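Local coordinates for amidase, hydantoinase/carbamoylase family (Paraburkholderia phymatum, PDB 6C0D), which probably hydrolyses N-carbamoyl-L-amino acids to free L-amino acids as a zinc-dependent, homodimeric member of the M20 peptidase family, at residues A[45-48]-A[49-53]; A[17-20]-A[21-25]; A[200-203]-A[204-208]. All blocks are in the same frame, centred on the assembly; numbering follows the deposited sequence. Where two conformers were deposited one is given.

Interaction 1: residues A[45-48]-A[49-53]; sequences PVDI and DARRW
Arg51 reaches back one helical turn and grips the carboxylate of Asp47 side-on, in a salt bridge that is the tight, buried part of this contact. Arg51 NE bonds to Asp47 OD2 at 2.8 Å, nearly straight (168°) and close to the guanidinium plane. The second link, from Arg51 NH2 to the syn lone pair of Asp47 OD1, is longer at 3.2 Å and more bent, in keeping with the 60° between the two flat groups. Asp47 presents its carboxylate with CG anti to the backbone N (chi1 177°), while Arg51 runs extended from CG to NE. Leu43 N also donates to Asp47 OD2, so the carboxylate ties the approach to the helix to its second turn. These residues belong to the start of helix 45-60 in the zinc-binding alpha/beta domain of the M20 fold, where Asp49 N, Ala50 N, Arg51 N and Arg52 N make the regular i to i+4 bonds. Arg51 also touches Ile67 and Ile132, and its side chain lies about 6 Å from that of His89, a zinc ligand. The outer side is looser. There exposed Arg52 runs back along buried Ile48, whose CG2 lies over the centre of one guanidinium face, 3.6 Å from Arg52 CZ, a van der Waals contact of a methyl with a flat group.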
# COMPACT_ATOMS: atom_id res chain seq x y z
N PRO A 45 -27.76 -10.58 -19.88
CA PRO A 45 -29.20 -10.63 -20.21
C PRO A 45 -29.92 -9.30 -20.05
O PRO A 45 -30.74 -8.95 -20.90
CB PRO A 45 -29.73 -11.69 -19.24
CG PRO A 45 -28.58 -12.60 -19.05
CD PRO A 45 -27.35 -11.74 -19.07
N VAL A 46 -29.63 -8.54 -19.00
CA VAL A 46 -30.32 -7.27 -18.83
C VAL A 46 -29.85 -6.26 -19.87
O VAL A 46 -30.65 -5.45 -20.37
CB VAL A 46 -30.15 -6.75 -17.38
CG1 VAL A 46 -28.69 -6.42 -17.08
CG2 VAL A 46 -31.02 -5.53 -17.15
N ASP A 47 -28.57 -6.31 -20.25
CA ASP A 47 -28.10 -5.42 -21.30
C ASP A 47 -28.75 -5.76 -22.64
O ASP A 47 -29.17 -4.86 -23.38
CB ASP A 47 -26.58 -5.50 -21.40
CG ASP A 47 -26.03 -4.66 -22.54
OD1 ASP A 47 -26.13 -3.41 -22.45
OD2 ASP A 47 -25.49 -5.24 -23.51
N ILE A 48 -28.86 -7.05 -22.96
CA ILE A 48 -29.52 -7.44 -24.20
C ILE A 48 -30.98 -7.01 -24.18
O ILE A 48 -31.50 -6.52 -25.19
CB ILE A 48 -29.38 -8.96 -24.44
CG1 ILE A 48 -27.91 -9.32 -24.69
CG2 ILE A 48 -30.24 -9.39 -25.62
CD1 ILE A 48 -27.25 -8.50 -25.79
N ASP A 49 -31.65 -7.17 -23.04
CA ASP A 49 -33.04 -6.74 -22.92
C ASP A 49 -33.18 -5.25 -23.23
O ASP A 49 -34.08 -4.83 -23.97
CB ASP A 49 -33.57 -7.02 -21.51
CG ASP A 49 -33.91 -8.47 -21.28
OD1 ASP A 49 -34.14 -9.22 -22.26
OD2 ASP A 49 -33.94 -8.86 -20.09
N ALA A 50 -32.28 -4.44 -22.66
CA ALA A 50 -32.31 -3.01 -22.90
C ALA A 50 -32.04 -2.69 -24.37
O ALA A 50 -32.62 -1.74 -24.92
CB ALA A 50 -31.28 -2.31 -22.01
N ARG A 51 -31.17 -3.47 -25.01
CA ARG A 51 -30.87 -3.23 -26.42
C ARG A 51 -32.06 -3.56 -27.30
O ARG A 51 -32.32 -2.86 -28.28
CB ARG A 51 -29.64 -4.04 -26.83
CG ARG A 51 -28.37 -3.47 -26.24
CD ARG A 51 -27.04 -4.16 -26.63
NE ARG A 51 -26.09 -3.61 -25.69
CZ ARG A 51 -25.39 -2.49 -25.87
NH1 ARG A 51 -25.42 -1.84 -27.04
NH2 ARG A 51 -24.63 -2.05 -24.89
N ARG A 52 -32.79 -4.63 -26.98
CA ARG A 52 -34.00 -4.93 -27.75
C ARG A 52 -35.03 -3.82 -27.59
O ARG A 52 -35.65 -3.40 -28.57
CB ARG A 52 -34.56 -6.28 -27.32
CG ARG A 52 -33.68 -7.44 -27.75
CD ARG A 52 -34.15 -8.77 -27.18
NE ARG A 52 -33.31 -9.85 -27.67
CZ ARG A 52 -33.10 -10.99 -27.03
NH1 ARG A 52 -33.67 -11.19 -25.84
NH2 ARG A 52 -32.32 -11.92 -27.56
N TRP A 53 -35.21 -3.32 -26.36
CA TRP A 53 -36.12 -2.20 -26.16
C TRP A 53 -35.67 -1.00 -26.97
O TRP A 53 -36.47 -0.37 -27.67
CB TRP A 53 -36.20 -1.85 -24.67
CG TRP A 53 -36.91 -0.55 -24.44
CD1 TRP A 53 -38.27 -0.35 -24.36
CD2 TRP A 53 -36.31 0.74 -24.27
NE1 TRP A 53 -38.54 0.98 -24.16
CE2 TRP A 53 -37.36 1.67 -24.10
CE3 TRP A 53 -34.99 1.20 -24.23
CZ2 TRP A 53 -37.12 3.04 -23.90
CZ3 TRP A 53 -34.76 2.56 -24.03
CH2 TRP A 53 -35.82 3.46 -23.87

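Interaction 2: residues A[17-20]-A[21-25]; sequences DPIR and LLDDL. With EDO (1,2-ethanediol), chain K.
Ile19 and Asp23 lie side by side, one turn apart and pointing the same way, with Ile19 CG2 3.7 Å from Asp23 OD2. Beneath them Asp23 N donates to Ile19 O at 2.8 Å, one of four consecutive i to i+4 bonds that open helix 18-30. Beside this pair, Leu22 CG lies 3.5 Å from the carbonyl Pro18 O. A water donates to Arg20 O and, more weakly, to Asp24 OD1, linking the two ends of the Arg20-Asp24 turn.

The first turn is set by Asp17, the N-cap. With its CG anti to the backbone N (chi1 178°), the carboxylate folds over the start of the helix. Asp17 OD1 receives Arg20 N at 3.1 Å in an almost straight bond (174°) that arrives from above the carboxylate plane, and also takes a weak bond from Ile19 N. Asp17 OD2 instead accepts from O2 of a bound 1,2-ethanediol at 2.9 Å.

Arg20 and Asp24 are one turn apart but do not pair, Arg20 NE standing 6.1 Å from Asp24 OD2. Arg20 bends at chi3 and spends its charge on Glu110 and Glu117, while Asp24 bridges Arg113 and Arg57. Arg113 also comes close to Arg20, a like charge that the two glutamates probably offset. These salt bridges fasten the helix to helix 102-117 and, through Arg57, to helix 45-60, while Pro18, Leu21, Leu22 and Leu25 lie against helix 399-419.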
# COMPACT_ATOMS: atom_id res chain seq x y z
N ASP A 17 -39.39 17.01 -27.45
CA ASP A 17 -40.48 16.75 -26.51
C ASP A 17 -39.82 16.37 -25.20
O ASP A 17 -39.29 15.25 -25.07
CB ASP A 17 -41.38 15.62 -27.03
CG ASP A 17 -42.51 15.26 -26.07
OD1 ASP A 17 -42.44 15.62 -24.88
OD2 ASP A 17 -43.47 14.60 -26.51
N PRO A 18 -39.78 17.27 -24.21
CA PRO A 18 -39.01 16.97 -22.99
C PRO A 18 -39.61 15.83 -22.18
O PRO A 18 -38.86 15.11 -21.50
CB PRO A 18 -39.04 18.30 -22.21
CG PRO A 18 -40.30 18.99 -22.69
CD PRO A 18 -40.41 18.60 -24.16
N ILE A 19 -40.92 15.63 -22.25
CA ILE A 19 -41.53 14.53 -21.51
C ILE A 19 -41.12 13.20 -22.13
O ILE A 19 -40.73 12.26 -21.43
CB ILE A 19 -43.06 14.70 -21.48
CG1 ILE A 19 -43.45 15.99 -20.74
CG2 ILE A 19 -43.73 13.50 -20.80
CD1 ILE A 19 -44.95 16.28 -20.78
N ARG A 20 -41.20 13.12 -23.46
CA ARG A 20 -40.77 11.92 -24.17
C ARG A 20 -39.30 11.61 -23.89
O ARG A 20 -38.93 10.44 -23.70
CB ARG A 20 -41.01 12.13 -25.68
CG ARG A 20 -40.70 10.94 -26.57
CD ARG A 20 -41.18 11.21 -28.01
NE ARG A 20 -40.48 12.36 -28.60
CZ ARG A 20 -40.82 12.93 -29.75
NH1 ARG A 20 -41.86 12.47 -30.44
NH2 ARG A 20 -40.12 13.96 -30.22
N LEU A 21 -38.45 12.64 -23.88
CA LEU A 21 -37.03 12.46 -23.58
C LEU A 21 -36.82 11.84 -22.20
O LEU A 21 -36.13 10.82 -22.06
CB LEU A 21 -36.32 13.81 -23.65
CG LEU A 21 -34.88 13.82 -23.15
CD1 LEU A 21 -33.99 13.13 -24.19
CD2 LEU A 21 -34.44 15.25 -22.88
N LEU A 22 -37.40 12.45 -21.17
CA LEU A 22 -37.23 11.94 -19.81
C LEU A 22 -37.85 10.56 -19.64
O LEU A 22 -37.30 9.71 -18.92
CB LEU A 22 -37.82 12.93 -18.80
CG LEU A 22 -36.96 14.20 -18.73
CD1 LEU A 22 -37.70 15.36 -18.07
CD2 LEU A 22 -35.67 13.88 -18.01
N ASP A 23 -39.01 10.31 -20.27
CA ASP A 23 -39.64 8.99 -20.17
C ASP A 23 -38.70 7.90 -20.69
O ASP A 23 -38.56 6.84 -20.07
CB ASP A 23 -40.96 8.95 -20.95
CG ASP A 23 -42.09 9.74 -20.28
OD1 ASP A 23 -41.91 10.25 -19.14
OD2 ASP A 23 -43.18 9.84 -20.89
N ASP A 24 -38.07 8.15 -21.85
CA ASP A 24 -37.14 7.16 -22.40
C ASP A 24 -35.91 6.99 -21.51
O ASP A 24 -35.42 5.86 -21.33
CB ASP A 24 -36.71 7.55 -23.81
CG ASP A 24 -37.73 7.16 -24.88
OD1 ASP A 24 -38.63 6.34 -24.61
OD2 ASP A 24 -37.62 7.68 -26.00
N LEU A 25 -35.36 8.08 -20.96
CA LEU A 25 -34.23 7.94 -20.05
C LEU A 25 -34.60 7.10 -18.84
O LEU A 25 -33.80 6.27 -18.39
CB LEU A 25 -33.72 9.31 -19.60
CG LEU A 25 -32.76 9.95 -20.60
CD1 LEU A 25 -32.50 11.37 -20.15
CD2 LEU A 25 -31.46 9.16 -20.69
C1 EDO K . -44.07 10.29 -24.80
O1 EDO K . -44.01 9.57 -26.04
C2 EDO K . -45.17 11.34 -24.86
O2 EDO K . -44.62 12.65 -24.63
O HOH W 1 -40.93 8.16 -24.57

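Interaction 3: residues A[200-203]-A[204-208]; sequences GGRL and EASAK. With EDO (1,2-ethanediol), chain J.
Gly201 and Glu204 are joined through a water that donates to Gly201 O at 2.9 Å and to Glu204 OE2 at 2.8 Å. Gly201 is the N-cap, and its positive phi (142°) is one that suits glycine, since a CB would press on the preceding carbonyl oxygen. Its O also faces Ala205 N, at a spacing too short to be taken literally.

Next, Arg202 O accepts from both Ser206 N, at 2.9 Å, and Ser206 OG, at 3.2 Å, the two donors coming from opposite faces of the carbonyl plane. Having OG beside its own backbone N (chi1 -63°) lets the serine turn back in this way. In the conformer described, Arg202 forms a salt bridge with Asp266 and packs on Pro237 of the second subunit. Helix 202-206 is a single short turn between strand 189-198, which carries the zinc ligand His196, and strand 210-227, and it ends in a Schellman motif: Ala207 takes positive phi, Ala207 N bonds to Glu204 O, and Lys208 N to Leu203 O at 3.3 Å.

Leu203, the last of the segment, is buried against Met361, Phe382 and Pro384. Its CD1 meets Lys208 CB at 3.9 Å, the side chains crossing at about a right angle, while Lys208 O accepts from a bound 1,2-ethanediol.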
# COMPACT_ATOMS: atom_id res chain seq x y z
N GLY A 200 -17.18 14.95 -13.06
CA GLY A 200 -15.85 15.17 -12.51
C GLY A 200 -15.70 16.48 -11.76
O GLY A 200 -15.09 16.53 -10.68
N GLY A 201 -16.25 17.56 -12.31
CA GLY A 201 -16.33 18.77 -11.52
C GLY A 201 -16.08 20.10 -12.20
O GLY A 201 -16.54 21.11 -11.67
N ARG A 202 -15.38 20.14 -13.33
CA ARG A 202 -15.04 21.43 -13.94
C ARG A 202 -16.30 22.19 -14.34
O ARG A 202 -16.48 23.36 -13.97
CB ARG A 202 -14.12 21.24 -15.14
CG ARG A 202 -13.94 22.50 -15.99
CD ARG A 202 -13.08 23.55 -15.29
NE ARG A 202 -11.65 23.30 -15.47
CZ ARG A 202 -10.70 23.74 -14.65
NH1 ARG A 202 -9.42 23.46 -14.90
NH2 ARG A 202 -11.02 24.45 -13.57
N LEU A 203 -17.19 21.53 -15.06
CA LEU A 203 -18.47 22.15 -15.38
C LEU A 203 -19.22 22.52 -14.11
O LEU A 203 -19.67 23.66 -13.96
CB LEU A 203 -19.25 21.18 -16.27
CG LEU A 203 -20.28 21.73 -17.24
CD1 LEU A 203 -19.81 22.93 -18.04
CD2 LEU A 203 -20.77 20.62 -18.12
N GLU A 204 -19.29 21.60 -13.14
CA GLU A 204 -19.94 21.91 -11.86
C GLU A 204 -19.21 23.01 -11.11
O GLU A 204 -19.84 23.94 -10.59
CB GLU A 204 -20.04 20.66 -10.98
CG GLU A 204 -20.45 21.01 -9.54
CD GLU A 204 -20.37 19.84 -8.58
OE1 GLU A 204 -21.40 19.17 -8.35
OE2 GLU A 204 -19.27 19.58 -8.05
N ALA A 205 -17.88 22.92 -11.00
CA ALA A 205 -17.15 23.94 -10.26
C ALA A 205 -17.33 25.33 -10.85
O ALA A 205 -17.27 26.32 -10.12
CB ALA A 205 -15.66 23.60 -10.19
N SER A 206 -17.54 25.43 -12.17
CA SER A 206 -17.80 26.71 -12.80
C SER A 206 -19.26 27.14 -12.71
O SER A 206 -19.57 28.28 -13.07
CB SER A 206 -17.37 26.67 -14.27
OG SER A 206 -15.97 26.45 -14.38
N ALA A 207 -20.13 26.27 -12.19
CA ALA A 207 -21.58 26.51 -12.09
C ALA A 207 -22.20 26.77 -13.46
O ALA A 207 -23.27 27.39 -13.55
CB ALA A 207 -21.91 27.65 -11.12
N LYS A 208 -21.57 26.28 -14.53
CA LYS A 208 -22.12 26.38 -15.87
C LYS A 208 -22.96 25.14 -16.18
O LYS A 208 -22.90 24.13 -15.48
CB LYS A 208 -21.02 26.51 -16.92
CG LYS A 208 -20.04 27.65 -16.73
CD LYS A 208 -20.61 28.97 -17.18
CE LYS A 208 -19.48 29.95 -17.45
NZ LYS A 208 -19.97 31.34 -17.59
C1 EDO J . -24.36 23.59 -12.80
O1 EDO J . -22.98 23.18 -12.82
C2 EDO J . -25.15 22.84 -11.74
O2 EDO J . -25.55 23.78 -10.72
O HOH W 2 -16.70 20.52 -8.83

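How the interactions relate
Each contact has a buried part (Asp47, Ile48, Ala50 and Arg51; Leu21 and Asp24; Gly201 and Leu203) and an exposed one (Asp49 and Arg52; Ile19 and Asp23; Glu204 and Ala205). Interactions 1 and 2 open two long helices that pack together: Trp53 CH2 lies 3.5 Å from Asp24 O. In interaction 1 the ion pair forms within the helix itself, whereas in interaction 2 the charged residues look outward to other helices. Interaction 3 stands apart, spans an entire short helix, relies mainly on backbone and serine bonds, and alone touches the second subunit. The side chain of Arg51 lies about 11 Å from the zinc and that of Leu203 about 14 Å.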